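Local coordinates for EGF family domain-containing protein (Toxoplasma gondii, PDB 4Z80), which binds a peptide of the rhoptry neck protein RON2L1 and, as an AMA-family invasion protein, probably contributes to the moving junction between parasite and host cell, at residues Cys255-Ser259 with Glu288-Leu292; Ser259-His264 with Phe275-Pro279. All coordinates share one frame; numbering follows the deposited sequence.

Interaction 1: Cys255-Ser259 with Glu288-Leu292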
loop_
_atom_site.group_PDB
_atom_site.type_symbol
_atom_site.label_atom_id
_atom_site.label_comp_id
_atom_site.label_asym_id
_atom_site.label_seq_id
_atom_site.Cartn_x
_atom_site.Cartn_y
_atom_site.Cartn_z
ATOM N N CYS A 255 0.580 -8.079 -5.015
ATOM C CA CYS A 255 -0.403 -7.349 -4.225
ATOM C C CYS A 255 -0.731 -6.010 -4.896
ATOM O O CYS A 255 -1.897 -5.610 -4.952
ATOM C CB CYS A 255 0.127 -7.154 -2.804
ATOM S SG CYS A 255 -1.041 -6.398 -1.654
ATOM N N SER A 256 0.281 -5.324 -5.429
ATOM C CA SER A 256 0.039 -4.060 -6.141
ATOM C C SER A 256 -0.853 -4.272 -7.375
ATOM O O SER A 256 -1.643 -3.394 -7.725
ATOM C CB SER A 256 1.360 -3.384 -6.550
ATOM O OG SER A 256 1.967 -3.987 -7.688
ATOM N N ILE A 257 -0.743 -5.436 -8.019
ATOM C CA ILE A 257 -1.561 -5.722 -9.192
ATOM C C ILE A 257 -3.032 -5.796 -8.795
ATOM O O ILE A 257 -3.905 -5.346 -9.541
ATOM C CB ILE A 257 -1.129 -7.043 -9.882
ATOM C CG1 ILE A 257 0.225 -6.853 -10.582
ATOM C CG2 ILE A 257 -2.194 -7.523 -10.892
ATOM C CD1 ILE A 257 0.816 -8.136 -11.172
ATOM N N LEU A 258 -3.323 -6.372 -7.630
ATOM C CA LEU A 258 -4.701 -6.403 -7.159
ATOM C C LEU A 258 -5.260 -4.983 -7.086
ATOM O O LEU A 258 -6.384 -4.733 -7.504
ATOM C CB LEU A 258 -4.811 -7.097 -5.794
ATOM C CG LEU A 258 -6.229 -7.191 -5.217
ATOM C CD1 LEU A 258 -7.163 -7.976 -6.148
ATOM C CD2 LEU A 258 -6.210 -7.820 -3.831
ATOM N N SER A 259 -4.467 -4.037 -6.587
ATOM C CA SER A 259 -4.901 -2.643 -6.562
ATOM C C SER A 259 -5.074 -2.045 -7.951
ATOM O O SER A 259 -6.095 -1.430 -8.250
ATOM C CB SER A 259 -3.912 -1.778 -5.778
ATOM O OG SER A 259 -4.145 -0.405 -6.086
ATOM N N GLU A 288 -1.476 -12.399 3.072
ATOM C CA GLU A 288 -2.639 -11.537 2.936
ATOM C C GLU A 288 -2.295 -10.216 2.242
ATOM O O GLU A 288 -1.329 -9.535 2.616
ATOM C CB GLU A 288 -3.277 -11.253 4.294
ATOM C CG GLU A 288 -4.514 -10.376 4.168
ATOM C CD GLU A 288 -5.338 -10.317 5.432
ATOM O OE1 GLU A 288 -4.810 -10.662 6.511
ATOM O OE2 GLU A 288 -6.518 -9.928 5.343
ATOM N N CYS A 289 -3.098 -9.866 1.240
ATOM C CA CYS A 289 -3.025 -8.575 0.557
ATOM C C CYS A 289 -4.282 -7.789 0.904
ATOM O O CYS A 289 -5.389 -8.209 0.566
ATOM C CB CYS A 289 -2.896 -8.764 -0.961
ATOM S SG CYS A 289 -2.892 -7.248 -1.942
ATOM N N ARG A 290 -4.116 -6.656 1.582
ATOM C CA ARG A 290 -5.248 -5.838 2.020
ATOM C C ARG A 290 -5.152 -4.448 1.402
ATOM O O ARG A 290 -4.180 -3.736 1.627
ATOM C CB ARG A 290 -5.282 -5.737 3.543
ATOM C CG ARG A 290 -6.604 -5.248 4.088
ATOM C CD ARG A 290 -7.574 -6.420 4.273
ATOM N NE ARG A 290 -8.893 -5.965 4.700
ATOM C CZ ARG A 290 -9.167 -5.519 5.922
ATOM N NH1 ARG A 290 -8.204 -5.460 6.834
ATOM N NH2 ARG A 290 -10.390 -5.123 6.231
ATOM N N LEU A 291 -6.150 -4.076 0.609
ATOM C CA LEU A 291 -6.215 -2.743 0.024
ATOM C C LEU A 291 -6.542 -1.724 1.105
ATOM O O LEU A 291 -7.349 -2.003 1.990
ATOM C CB LEU A 291 -7.270 -2.688 -1.080
ATOM C CG LEU A 291 -7.067 -3.657 -2.248
ATOM C CD1 LEU A 291 -8.235 -3.536 -3.205
ATOM C CD2 LEU A 291 -5.758 -3.426 -2.973
ATOM N N LEU A 292 -5.892 -0.561 1.035
ATOM C CA LEU A 292 -6.188 0.560 1.923
ATOM C C LEU A 292 -7.072 1.554 1.183
ATOM O O LEU A 292 -6.897 1.796 -0.014
ATOM C CB LEU A 292 -4.913 1.243 2.401
ATOM C CG LEU A 292 -3.892 0.355 3.113
ATOM C CD1 LEU A 292 -2.645 1.166 3.457
ATOM C CD2 LEU A 292 -4.476 -0.271 4.361
#

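Interaction 2: Ser259-His264 with Phe275-Pro279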
loop_
_atom_site.group_PDB
_atom_site.type_symbol
_atom_site.label_atom_id
_atom_site.label_comp_id
_atom_site.label_asym_id
_atom_site.label_seq_id
_atom_site.Cartn_x
_atom_site.Cartn_y
_atom_site.Cartn_z
ATOM N N SER A 259 -4.467 -4.037 -6.587
ATOM C CA SER A 259 -4.901 -2.643 -6.562
ATOM C C SER A 259 -5.074 -2.045 -7.951
ATOM O O SER A 259 -6.095 -1.430 -8.250
ATOM C CB SER A 259 -3.912 -1.778 -5.778
ATOM O OG SER A 259 -4.145 -0.405 -6.086
ATOM N N ARG A 260 -4.060 -2.219 -8.794
ATOM C CA ARG A 260 -4.084 -1.686 -10.151
ATOM C C ARG A 260 -5.381 -2.040 -10.866
ATOM O O ARG A 260 -5.994 -1.212 -11.544
ATOM C CB ARG A 260 -2.893 -2.235 -10.940
ATOM C CG ARG A 260 -2.884 -1.832 -12.394
ATOM C CD ARG A 260 -1.723 -2.445 -13.135
ATOM N NE ARG A 260 -1.790 -2.122 -14.548
ATOM C CZ ARG A 260 -0.907 -2.534 -15.453
ATOM N NH1 ARG A 260 0.106 -3.304 -15.092
ATOM N NH2 ARG A 260 -1.048 -2.175 -16.721
ATOM N N CYS A 261 -5.798 -3.284 -10.694
ATOM C CA CYS A 261 -6.856 -3.840 -11.527
ATOM C C CYS A 261 -8.271 -3.602 -11.004
ATOM O O CYS A 261 -9.234 -3.815 -11.743
ATOM C CB CYS A 261 -6.639 -5.344 -11.696
ATOM S SG CYS A 261 -5.121 -5.775 -12.559
ATOM N N THR A 262 -8.413 -3.171 -9.753
ATOM C CA THR A 262 -9.738 -3.111 -9.127
ATOM C C THR A 262 -10.305 -1.701 -8.927
ATOM O O THR A 262 -11.376 -1.554 -8.352
ATOM C CB THR A 262 -9.741 -3.813 -7.748
ATOM O OG1 THR A 262 -8.691 -3.290 -6.917
ATOM C CG2 THR A 262 -9.554 -5.310 -7.913
ATOM N N THR A 263 -9.607 -0.673 -9.407
ATOM C CA THR A 263 -10.098 0.701 -9.321
ATOM C C THR A 263 -11.568 0.856 -9.716
ATOM O O THR A 263 -12.354 1.471 -8.993
ATOM C CB THR A 263 -9.236 1.627 -10.211
ATOM O OG1 THR A 263 -7.938 1.774 -9.614
ATOM C CG2 THR A 263 -9.876 3.006 -10.413
ATOM N N HIS A 264 -11.949 0.295 -10.857
ATOM C CA HIS A 264 -13.290 0.553 -11.379
ATOM C C HIS A 264 -14.369 -0.301 -10.727
ATOM O O HIS A 264 -15.544 -0.171 -11.059
ATOM C CB HIS A 264 -13.306 0.365 -12.893
ATOM C CG HIS A 264 -12.463 1.371 -13.603
ATOM N ND1 HIS A 264 -12.725 2.722 -13.540
ATOM C CD2 HIS A 264 -11.340 1.235 -14.344
ATOM C CE1 HIS A 264 -11.804 3.377 -14.225
ATOM N NE2 HIS A 264 -10.954 2.497 -14.724
ATOM N N PHE A 275 -12.008 6.530 -5.591
ATOM C CA PHE A 275 -11.022 5.532 -5.185
ATOM C C PHE A 275 -10.236 5.043 -6.393
ATOM O O PHE A 275 -10.792 4.420 -7.296
ATOM C CB PHE A 275 -11.704 4.347 -4.487
ATOM C CG PHE A 275 -12.398 4.715 -3.202
ATOM C CD1 PHE A 275 -11.677 4.845 -2.026
ATOM C CD2 PHE A 275 -13.763 4.946 -3.171
ATOM C CE1 PHE A 275 -12.303 5.184 -0.840
ATOM C CE2 PHE A 275 -14.392 5.291 -1.991
ATOM C CZ PHE A 275 -13.657 5.410 -0.821
ATOM N N ARG A 276 -8.939 5.325 -6.418
ATOM C CA ARG A 276 -8.095 4.910 -7.525
ATOM C C ARG A 276 -6.663 4.734 -7.058
ATOM O O ARG A 276 -6.195 5.452 -6.173
ATOM C CB ARG A 276 -8.146 5.927 -8.673
ATOM C CG ARG A 276 -7.266 5.568 -9.867
ATOM C CD ARG A 276 -7.555 6.428 -11.085
ATOM N NE ARG A 276 -6.671 6.076 -12.195
ATOM C CZ ARG A 276 -6.999 5.323 -13.244
ATOM N NH1 ARG A 276 -8.222 4.817 -13.378
ATOM N NH2 ARG A 276 -6.083 5.079 -14.172
ATOM N N SER A 277 -5.978 3.768 -7.661
ATOM C CA SER A 277 -4.573 3.508 -7.392
ATOM C C SER A 277 -4.302 3.363 -5.900
ATOM O O SER A 277 -3.361 3.938 -5.358
ATOM C CB SER A 277 -3.712 4.615 -8.004
ATOM O OG SER A 277 -3.948 4.671 -9.401
ATOM N N LEU A 278 -5.122 2.554 -5.248
ATOM C CA LEU A 278 -5.066 2.433 -3.800
ATOM C C LEU A 278 -3.791 1.747 -3.352
ATOM O O LEU A 278 -3.362 0.766 -3.958
ATOM C CB LEU A 278 -6.272 1.653 -3.280
ATOM C CG LEU A 278 -7.639 2.300 -3.509
ATOM C CD1 LEU A 278 -8.734 1.409 -2.942
ATOM C CD2 LEU A 278 -7.717 3.684 -2.902
ATOM N N PRO A 279 -3.189 2.235 -2.260
ATOM C CA PRO A 279 -2.076 1.499 -1.672
ATOM C C PRO A 279 -2.576 0.245 -0.956
ATOM O O PRO A 279 -3.787 0.057 -0.786
ATOM C CB PRO A 279 -1.470 2.515 -0.701
ATOM C CG PRO A 279 -2.615 3.321 -0.249
ATOM C CD PRO A 279 -3.575 3.390 -1.430
HETATM O O HOH W 1 -7.027 0.880 -6.984
HETATM O O HOH W 2 -13.148 4.123 -8.687
#

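Interaction 1: Cys255-Ser259 with Glu288-Leu292
Both half-cystines of the disulfide between Cys255 and Cys289 carry SG trans to the backbone N (chi1 near 180°), and this extended setting on each side lets the two sulfur atoms meet in the gap between helix and strand. The bond measures 2.1 Å from Cys255 SG to Cys289 SG and is twisted by 84° about S-S, close to the relaxed right angle, so the cross-link appears unstrained. It draws the backbones together to 5.6 Å between Cys255 CA and Cys289 CA, whereas the axes of the helical and strand segments stay 8.6 Å apart and run in roughly the same direction, 32° from parallel. One helical turn on, Leu258 lays a methyl against the bridge: CD2 lies 3.9 Å from Cys289 SG, so the sulfur is packed against a hydrocarbon group. Leu291 reaches back from the strand with its CD2 branch, the methyl coming to rest 3.7 Å from Ser259 CB, over the serine backbone as much as its side chain. The same methyl is in looser contact with Leu258, CG to CD2 being 4.4 Å. The interface is thus a covalent link at one end and an apolar patch at the other, all buried, while the hydroxyl of Ser259 bonds outside this contact, to Leu278 and Ser334. Arg290, between the two inward-reaching strand residues, turns from the helix and gives NH1 to Lys118 O. This disulfide pins the helix to strand 289-291, which bonds through its backbone to Gly213 and Met153 and pairs with strand 280-283 of the small antiparallel sheet in the AMA1-family region; Ala280 and Phe282 of that strand also touch Cys255, and strand 329-332 follows next, its Val332 packing against Ser256.

Interaction 2: Ser259-His264 with Phe275-Pro279
Thr263 spreads its CG2 methyl over the aliphatic part of Arg276, 3.7 Å from Arg276 CG, where the 3-10 turn after helix 252-262 meets the irregular chain leading into strand 280-283 of the PAN domain of the AMA1 family. The same methyl sits above the centre of the His264 ring, 4.2 Å from its plane, so it is wedged between the imidazole and the arginine. Held anti to the carbonyl carbon (chi1 -71°), the threonine OG1 is directed instead to a water that it shares with Ser259 O and Leu278 N; this water joins helix and loop at three points. A second water lies 2.8 Å from both Thr263 O and Phe275 O.

Arg276 is extended from CG to NE, which carries its guanidinium alongside the His264 ring with the two planes 59° apart. His264 NE2 and Arg276 NH1 both bind Asp175 OD2, while NH2 pairs with Glu177, so the carboxylates probably offset charge in this buried cluster. The carbonyl of His264 bonds to Ser11 OG of the bound peptide chain. At the opposite end of the contact, Ser259 OG donates to Leu278 O over 2.6 Å, in the carbonyl plane and on a lone pair.

Helix 252-262 serves both contacts, and Ser259 belongs to each: its CB is touched by Leu291 CD2 in interaction 1, and its OG bonds to the 275-279 loop in interaction 2. In sequence, interaction 2 is nested inside the loop that interaction 1 closes with its disulfide, and the two centres lie about 9 Å apart. They also meet directly, since Leu292 N is 2.9 Å from Pro279 O, a probable hydrogen bond, and Leu291 CD1 packs 3.7 Å from Thr262 OG1. Interaction 2 alone reaches the bound peptide chain, through His264, whereas the segments of interaction 1 are not touched by it.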